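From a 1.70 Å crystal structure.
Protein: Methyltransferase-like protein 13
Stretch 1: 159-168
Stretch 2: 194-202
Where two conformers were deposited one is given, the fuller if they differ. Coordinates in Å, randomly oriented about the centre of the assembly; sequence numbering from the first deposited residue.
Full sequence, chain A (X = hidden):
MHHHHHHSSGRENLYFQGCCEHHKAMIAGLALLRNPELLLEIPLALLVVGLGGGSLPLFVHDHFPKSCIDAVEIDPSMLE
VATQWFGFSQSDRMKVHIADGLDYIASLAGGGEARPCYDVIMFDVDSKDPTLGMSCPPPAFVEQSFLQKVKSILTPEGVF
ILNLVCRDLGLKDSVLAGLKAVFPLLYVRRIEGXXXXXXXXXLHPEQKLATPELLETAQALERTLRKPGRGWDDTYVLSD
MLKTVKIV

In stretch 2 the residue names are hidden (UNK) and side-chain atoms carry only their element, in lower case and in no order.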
ATOM      1  N   VAL A 159      -0.858   0.981   8.850  1.00 24.54           N
ATOM      2  CA  VAL A 159       0.098  -0.008   8.430  1.00 24.54           C
ATOM      3  C   VAL A 159       0.857   0.513   7.208  1.00 22.85           C
ATOM      4  O   VAL A 159       0.251   1.074   6.295  1.00 22.82           O
ATOM      5  CB  VAL A 159      -0.547  -1.395   8.194  1.00 26.97           C
ATOM      6  CG1 VAL A 159      -1.583  -1.365   7.089  1.00 30.48           C
ATOM      7  CG2 VAL A 159       0.537  -2.442   7.922  1.00 28.33           C
ATOM      8  N   PHE A 160       2.174   0.323   7.227  1.00 21.08           N
ATOM      9  CA  PHE A 160       3.055   0.649   6.103  1.00 23.50           C
ATOM     10  C   PHE A 160       3.510  -0.693   5.516  1.00 21.80           C
ATOM     11  O   PHE A 160       4.060  -1.512   6.246  1.00 22.64           O
ATOM     12  CB  PHE A 160       4.227   1.473   6.657  1.00 23.39           C
ATOM     13  CG  PHE A 160       5.347   1.710   5.703  1.00 24.22           C
ATOM     14  CD1 PHE A 160       5.126   2.098   4.395  1.00 25.00           C
ATOM     15  CD2 PHE A 160       6.654   1.638   6.167  1.00 26.10           C
ATOM     16  CE1 PHE A 160       6.193   2.325   3.519  1.00 26.14           C
ATOM     17  CE2 PHE A 160       7.725   1.870   5.317  1.00 27.41           C
ATOM     18  CZ  PHE A 160       7.498   2.230   3.988  1.00 27.69           C
ATOM     19  N   ILE A 161       3.215  -0.929   4.239  1.00 21.29           N
ATOM     20  CA  ILE A 161       3.394  -2.223   3.599  1.00 21.56           C
ATOM     21  C   ILE A 161       4.362  -2.026   2.462  1.00 21.69           C
ATOM     22  O   ILE A 161       4.110  -1.179   1.584  1.00 21.24           O
ATOM     23  CB  ILE A 161       2.064  -2.790   3.090  1.00 22.39           C
ATOM     24  CG1 ILE A 161       1.023  -2.827   4.232  1.00 23.34           C
ATOM     25  CG2 ILE A 161       2.281  -4.125   2.397  1.00 22.96           C
ATOM     26  CD1 ILE A 161      -0.381  -3.224   3.807  1.00 23.44           C
ATOM     27  N   LEU A 162       5.434  -2.819   2.448  1.00 22.16           N
ATOM     28  CA  LEU A 162       6.523  -2.656   1.501  0.64 23.85           C
ATOM     29  C   LEU A 162       6.796  -3.965   0.752  1.00 22.92           C
ATOM     30  O   LEU A 162       6.953  -4.993   1.397  1.00 24.10           O
ATOM     31  CB  LEU A 162       7.774  -2.292   2.312  0.64 25.83           C
ATOM     32  CG  LEU A 162       9.118  -2.174   1.619  0.64 27.29           C
ATOM     33  CD1 LEU A 162       9.094  -0.955   0.710  0.64 28.28           C
ATOM     34  CD2 LEU A 162      10.228  -2.077   2.640  0.64 28.19           C
ATOM     35  N   ASN A 163       6.893  -3.893  -0.569  1.00 22.08           N
ATOM     36  CA  ASN A 163       7.349  -4.991  -1.404  1.00 22.70           C
ATOM     37  C   ASN A 163       8.862  -4.813  -1.497  1.00 24.20           C
ATOM     38  O   ASN A 163       9.318  -3.803  -2.034  1.00 24.68           O
ATOM     39  CB  ASN A 163       6.695  -4.908  -2.772  1.00 23.09           C
ATOM     40  CG  ASN A 163       7.205  -5.957  -3.757  1.00 27.33           C
ATOM     41  OD1 ASN A 163       7.700  -6.998  -3.365  1.00 28.65           O
ATOM     42  ND2 ASN A 163       7.057  -5.672  -5.063  1.00 31.50           N
ATOM     43  N   LEU A 164       9.632  -5.788  -0.986  1.00 24.16           N
ATOM     44  CA  LEU A 164      11.120  -5.725  -0.946  1.00 25.52           C
ATOM     45  C   LEU A 164      11.767  -6.864  -1.735  1.00 25.77           C
ATOM     46  O   LEU A 164      11.433  -8.039  -1.536  1.00 25.63           O
ATOM     47  CB  LEU A 164      11.597  -5.797   0.492  1.00 27.33           C
ATOM     48  CG  LEU A 164      13.108  -5.806   0.809  1.00 28.62           C
ATOM     49  CD1 LEU A 164      13.674  -4.422   0.536  1.00 28.77           C
ATOM     50  CD2 LEU A 164      13.319  -6.173   2.260  1.00 30.57           C
ATOM     51  N   VAL A 165      12.669  -6.505  -2.638  1.00 25.13           N
ATOM     52  CA  VAL A 165      13.576  -7.473  -3.269  1.00 27.52           C
ATOM     53  C   VAL A 165      14.973  -6.991  -2.948  1.00 28.87           C
ATOM     54  O   VAL A 165      15.365  -5.927  -3.405  1.00 27.47           O
ATOM     55  CB  VAL A 165      13.401  -7.556  -4.772  1.00 28.94           C
ATOM     56  CG1 VAL A 165      14.481  -8.474  -5.377  1.00 33.08           C
ATOM     57  CG2 VAL A 165      11.993  -8.061  -5.128  1.00 30.39           C
ATOM     58  N   CYS A 166      15.715  -7.747  -2.153  1.00 29.32           N
ATOM     59  CA  CYS A 166      17.081  -7.379  -1.860  1.00 31.06           C
ATOM     60  C   CYS A 166      17.919  -8.652  -1.750  1.00 30.59           C
ATOM     61  O   CYS A 166      17.855  -9.342  -0.733  1.00 32.49           O
ATOM     62  CB  CYS A 166      17.112  -6.553  -0.593  1.00 33.38           C
ATOM     63  SG  CYS A 166      18.692  -5.741  -0.277  1.00 38.68           S
ATOM     64  N   ARG A 167      18.627  -8.998  -2.839  1.00 27.36           N
ATOM     65  CA  ARG A 167      19.493 -10.187  -2.856  1.00 27.29           C
ATOM     66  C   ARG A 167      20.797 -10.006  -2.073  1.00 26.57           C
ATOM     67  O   ARG A 167      21.364 -10.985  -1.596  1.00 27.00           O
ATOM     68  CB  ARG A 167      19.793 -10.622  -4.297  1.00 26.32           C
ATOM     69  CG  ARG A 167      18.573 -11.134  -5.054  1.00 26.34           C
ATOM     70  CD  ARG A 167      18.938 -11.653  -6.443  1.00 27.33           C
ATOM     71  NE  ARG A 167      17.739 -12.093  -7.161  1.00 27.79           N
ATOM     72  CZ  ARG A 167      17.141 -13.269  -6.995  1.00 29.48           C
ATOM     73  NH1 ARG A 167      17.611 -14.190  -6.148  1.00 32.34           N
ATOM     74  NH2 ARG A 167      16.053 -13.549  -7.708  1.00 29.84           N
ATOM     75  N   ASP A 168      21.266  -8.768  -1.952  1.00 26.30           N
ATOM     76  CA  ASP A 168      22.435  -8.436  -1.131  1.00 28.04           C
ATOM     77  C   ASP A 168      22.030  -8.530   0.338  1.00 31.35           C
ATOM     78  O   ASP A 168      21.337  -7.631   0.863  1.00 30.68           O
ATOM     79  CB  ASP A 168      22.903  -7.041  -1.513  1.00 31.64           C
ATOM     80  CG  ASP A 168      24.088  -6.538  -0.699  1.00 34.52           C
ATOM     81  OD1 ASP A 168      24.375  -7.037   0.405  1.00 37.52           O
ATOM     82  OD2 ASP A 168      24.710  -5.582  -1.184  1.00 42.53           O
ATOM     83  N   UNK A 194       8.968 -16.894  -5.400  1.00 42.32           N
ATOM     84  CA  UNK A 194       9.665 -15.662  -5.790  1.00 39.66           C
ATOM     85  C   UNK A 194      10.508 -15.112  -4.663  1.00 35.72           C
ATOM     86  O   UNK A 194      10.350 -15.493  -3.508  1.00 35.75           O
ATOM     87  c   UNK A 194       6.579 -13.274  -6.148  1.00 56.62           C
ATOM     88  o   UNK A 194       6.541 -12.061  -5.858  1.00 50.88           O
ATOM     89  o   UNK A 194       5.819 -13.782  -7.009  1.00 65.81           O
ATOM     90  c   UNK A 194       8.699 -14.622  -6.358  1.00 45.38           C
ATOM     91  c   UNK A 194       7.592 -14.172  -5.437  1.00 49.72           C
ATOM     92  N   UNK A 195      11.454 -14.245  -5.020  1.00 33.59           N
ATOM     93  CA  UNK A 195      12.403 -13.690  -4.049  1.00 31.58           C
ATOM     94  C   UNK A 195      11.797 -12.568  -3.148  1.00 29.69           C
ATOM     95  O   UNK A 195      12.289 -12.302  -2.062  1.00 28.94           O
ATOM     96  c   UNK A 195      13.680 -13.188  -4.785  1.00 35.14           C
ATOM     97  c   UNK A 195      14.823 -12.965  -3.809  1.00 37.85           C
ATOM     98  c   UNK A 195      13.404 -11.952  -5.627  1.00 36.72           C
ATOM     99  N   UNK A 196      10.745 -11.932  -3.636  1.00 29.02           N
ATOM    100  CA  UNK A 196      10.060 -10.807  -2.956  1.00 29.09           C
ATOM    101  C   UNK A 196       9.656 -11.166  -1.557  1.00 27.63           C
ATOM    102  O   UNK A 196       9.203 -12.299  -1.304  1.00 28.04           O
ATOM    103  n   UNK A 196       8.652  -8.829  -5.509  1.00 32.40           N
ATOM    104  o   UNK A 196       9.561 -10.860  -5.903  1.00 37.96           O
ATOM    105  c   UNK A 196       8.767 -10.431  -3.705  1.00 30.65           C
ATOM    106  c   UNK A 196       9.014 -10.055  -5.135  1.00 35.17           C
ATOM    107  N   UNK A 197       9.811 -10.234  -0.638  1.00 25.71           N
ATOM    108  CA  UNK A 197       9.124 -10.362   0.616  1.00 28.76           C
ATOM    109  C   UNK A 197       8.329  -9.105   0.942  1.00 27.54           C
ATOM    110  O   UNK A 197       8.682  -8.004   0.516  1.00 25.65           O
ATOM    111  o   UNK A 197      12.230  -9.786   4.214  1.00 41.85           O
ATOM    112  o   UNK A 197      12.764 -11.310   2.693  1.00 45.09           O
ATOM    113  c   UNK A 197      12.088 -10.314   3.093  1.00 41.18           C
ATOM    114  c   UNK A 197      11.045  -9.709   2.160  1.00 34.80           C
ATOM    115  c   UNK A 197      10.068 -10.743   1.725  1.00 32.83           C
ATOM    116  N   UNK A 198       7.250  -9.288   1.685  1.00 23.73           N
ATOM    117  CA  UNK A 198       6.380  -8.186   2.039  1.00 24.63           C
ATOM    118  C   UNK A 198       6.633  -7.883   3.496  1.00 24.33           C
ATOM    119  O   UNK A 198       6.604  -8.785   4.346  1.00 24.72           O
ATOM    120  c   UNK A 198       4.874  -8.475   1.782  1.00 25.23           C
ATOM    121  c   UNK A 198       5.199  -7.958  -0.727  1.00 29.01           C
ATOM    122  c   UNK A 198       4.624  -8.894   0.328  1.00 26.66           C
ATOM    123  c   UNK A 198       4.048  -7.265   2.197  1.00 25.54           C
ATOM    124  N   UNK A 199       6.932  -6.613   3.786  1.00 21.56           N
ATOM    125  CA  UNK A 199       7.090  -6.154   5.122  1.00 23.68           C
ATOM    126  C   UNK A 199       5.856  -5.362   5.520  1.00 24.05           C
ATOM    127  O   UNK A 199       5.383  -4.513   4.779  1.00 24.95           O
ATOM    128  c   UNK A 199       9.602  -5.781   4.621  1.00 31.12           C
ATOM    129  c   UNK A 199      10.722  -4.788   4.892  1.00 35.27           C
ATOM    130  c   UNK A 199       8.308  -5.258   5.258  1.00 25.59           C
ATOM    131  c   UNK A 199       9.972  -7.130   5.138  1.00 30.34           C
ATOM    132  N   UNK A 200       5.373  -5.625   6.712  1.00 22.05           N
ATOM    133  CA  UNK A 200       4.207  -4.930   7.265  1.00 23.30           C
ATOM    134  C   UNK A 200       4.695  -4.223   8.517  1.00 23.30           C
ATOM    135  O   UNK A 200       5.149  -4.874   9.497  1.00 25.52           O
ATOM    136  c   UNK A 200       2.749  -6.888   6.575  1.00 24.88           C
ATOM    137  c   UNK A 200       2.028  -8.728   4.610  1.00 26.34           C
ATOM    138  c   UNK A 200       1.764  -6.576   5.641  1.00 24.88           C
ATOM    139  c   UNK A 200       3.115  -5.917   7.648  1.00 23.43           C
ATOM    140  c   UNK A 200       3.363  -8.150   6.510  1.00 25.79           C
ATOM    141  c   UNK A 200       3.019  -9.054   5.527  1.00 25.54           C
ATOM    142  c   UNK A 200       1.420  -7.480   4.656  1.00 25.24           C
ATOM    143  N   UNK A 201       4.656  -2.903   8.506  1.00 24.06           N
ATOM    144  CA  UNK A 201       5.319  -2.102   9.525  1.00 23.95           C
ATOM    145  C   UNK A 201       4.308  -1.252  10.271  1.00 25.01           C
ATOM    146  O   UNK A 201       3.488  -0.526   9.677  1.00 24.39           O
ATOM    147  c   UNK A 201       6.382  -1.177   8.902  1.00 24.14           C
ATOM    148  s   UNK A 201       7.477  -2.039   7.746  1.00 30.71           S
ATOM    149  N   UNK A 202       4.376  -1.327  11.586  1.00 25.24           N
ATOM    150  CA  UNK A 202       3.478  -0.541  12.434  1.00 28.14           C
ATOM    151  C   UNK A 202       4.248   0.143  13.566  1.00 29.89           C
ATOM    152  O   UNK A 202       5.445  -0.141  13.810  1.00 28.83           O
ATOM    153  n   UNK A 202      -0.910  -1.859  12.373  1.00 32.56           N
ATOM    154  c   UNK A 202       0.215  -2.564  12.460  1.00 31.26           C
ATOM    155  o   UNK A 202       0.271  -3.660  12.991  1.00 32.23           O
ATOM    156  c   UNK A 202       2.391  -1.446  12.974  1.00 29.37           C
ATOM    157  c   UNK A 202       1.457  -1.941  11.896  1.00 30.17           C
TER
HETATM  158  O   HOH W   1      14.129 -10.080  -1.053  1.00 37.66           O

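Position 194 carries three side-chain carbons in a row, the third bearing two oxygens, and makes no contact with stretch 1; the terminal carboxylate identifies Glu194. At position 195 a single carbon carries two more, a beta-branched group of three. One of the outer carbons lies 3.6 Å from Val165 CG1 and also sits over one face of the Arg167 guanidinium, 3.7 Å from Arg167 NH2. This is Val195, its CG1 making both approaches.

Position 196 has two carbons, the second carrying one oxygen and one nitrogen, a short amide. The amide nitrogen lies 3.0 Å from Asn163 OD1, to which it donates, and 3.4 Å from Val165 CG2; the donor fits the nitrogen assignment. This is Asn196, with ND2 making both approaches. Position 197 again shows three carbons ending in two oxygens. The second carbon stays 4.2 Å from Leu164 CD2, while the carboxylate is hydrogen-bonded elsewhere in the structure; the residue is therefore Glu197.

Position 198 has four carbons forked at the first, one arm two carbons long. The short arm packs 3.6 Å from Ile161 CG2, and the end of the long arm reaches to 3.7 Å from Asn163 CA, which defines Ile198. Position 199 also has four carbons, but the fork comes at the second. One outer carbon of the fork lies 3.6 Å from Leu162 CD2 and 3.9 Å from Leu164 CD2, bridging the two leucines; this is Leu199, and the bridging atom is CD1.

At position 200 one carbon leads to a six-carbon ring without a hydroxyl, and a ring carbon lies 4.1 Å from Ile161 CG1: Phe200. Position 201 has one carbon and one sulfur. The carbon is 3.9 Å from Phe160 CD2, and the sulfur lies obliquely to the Phe160 ring, 5.1 Å from the centroid, hence Cys201. Position 202 has three carbons, the third carrying one oxygen and one nitrogen; its second carbon is 4.1 Å from Val159 CG2, and the longer amide is that of Gln202.

The contact is an antiparallel strand pairing. Phe160 N donates to Cys201 O at 2.9 Å and Cys201 N to Phe160 O at 2.7 Å; reciprocal backbone pairs likewise join Leu162 with Leu199 and Leu164 with Glu197. Between these rungs, Ile161 faces Phe200 and Asn163 faces Ile198, so side chains alternate between one sheet face bearing these four residues and another bearing the hydrogen-bonded pairs. Beyond the last rung, a water accepts from Cys166 N at 3.0 Å and donates to Val195 O at 3.1 Å, linking the backbones where direct pairing has ended.

Stretch 2 194-202: EVNEILFCQ
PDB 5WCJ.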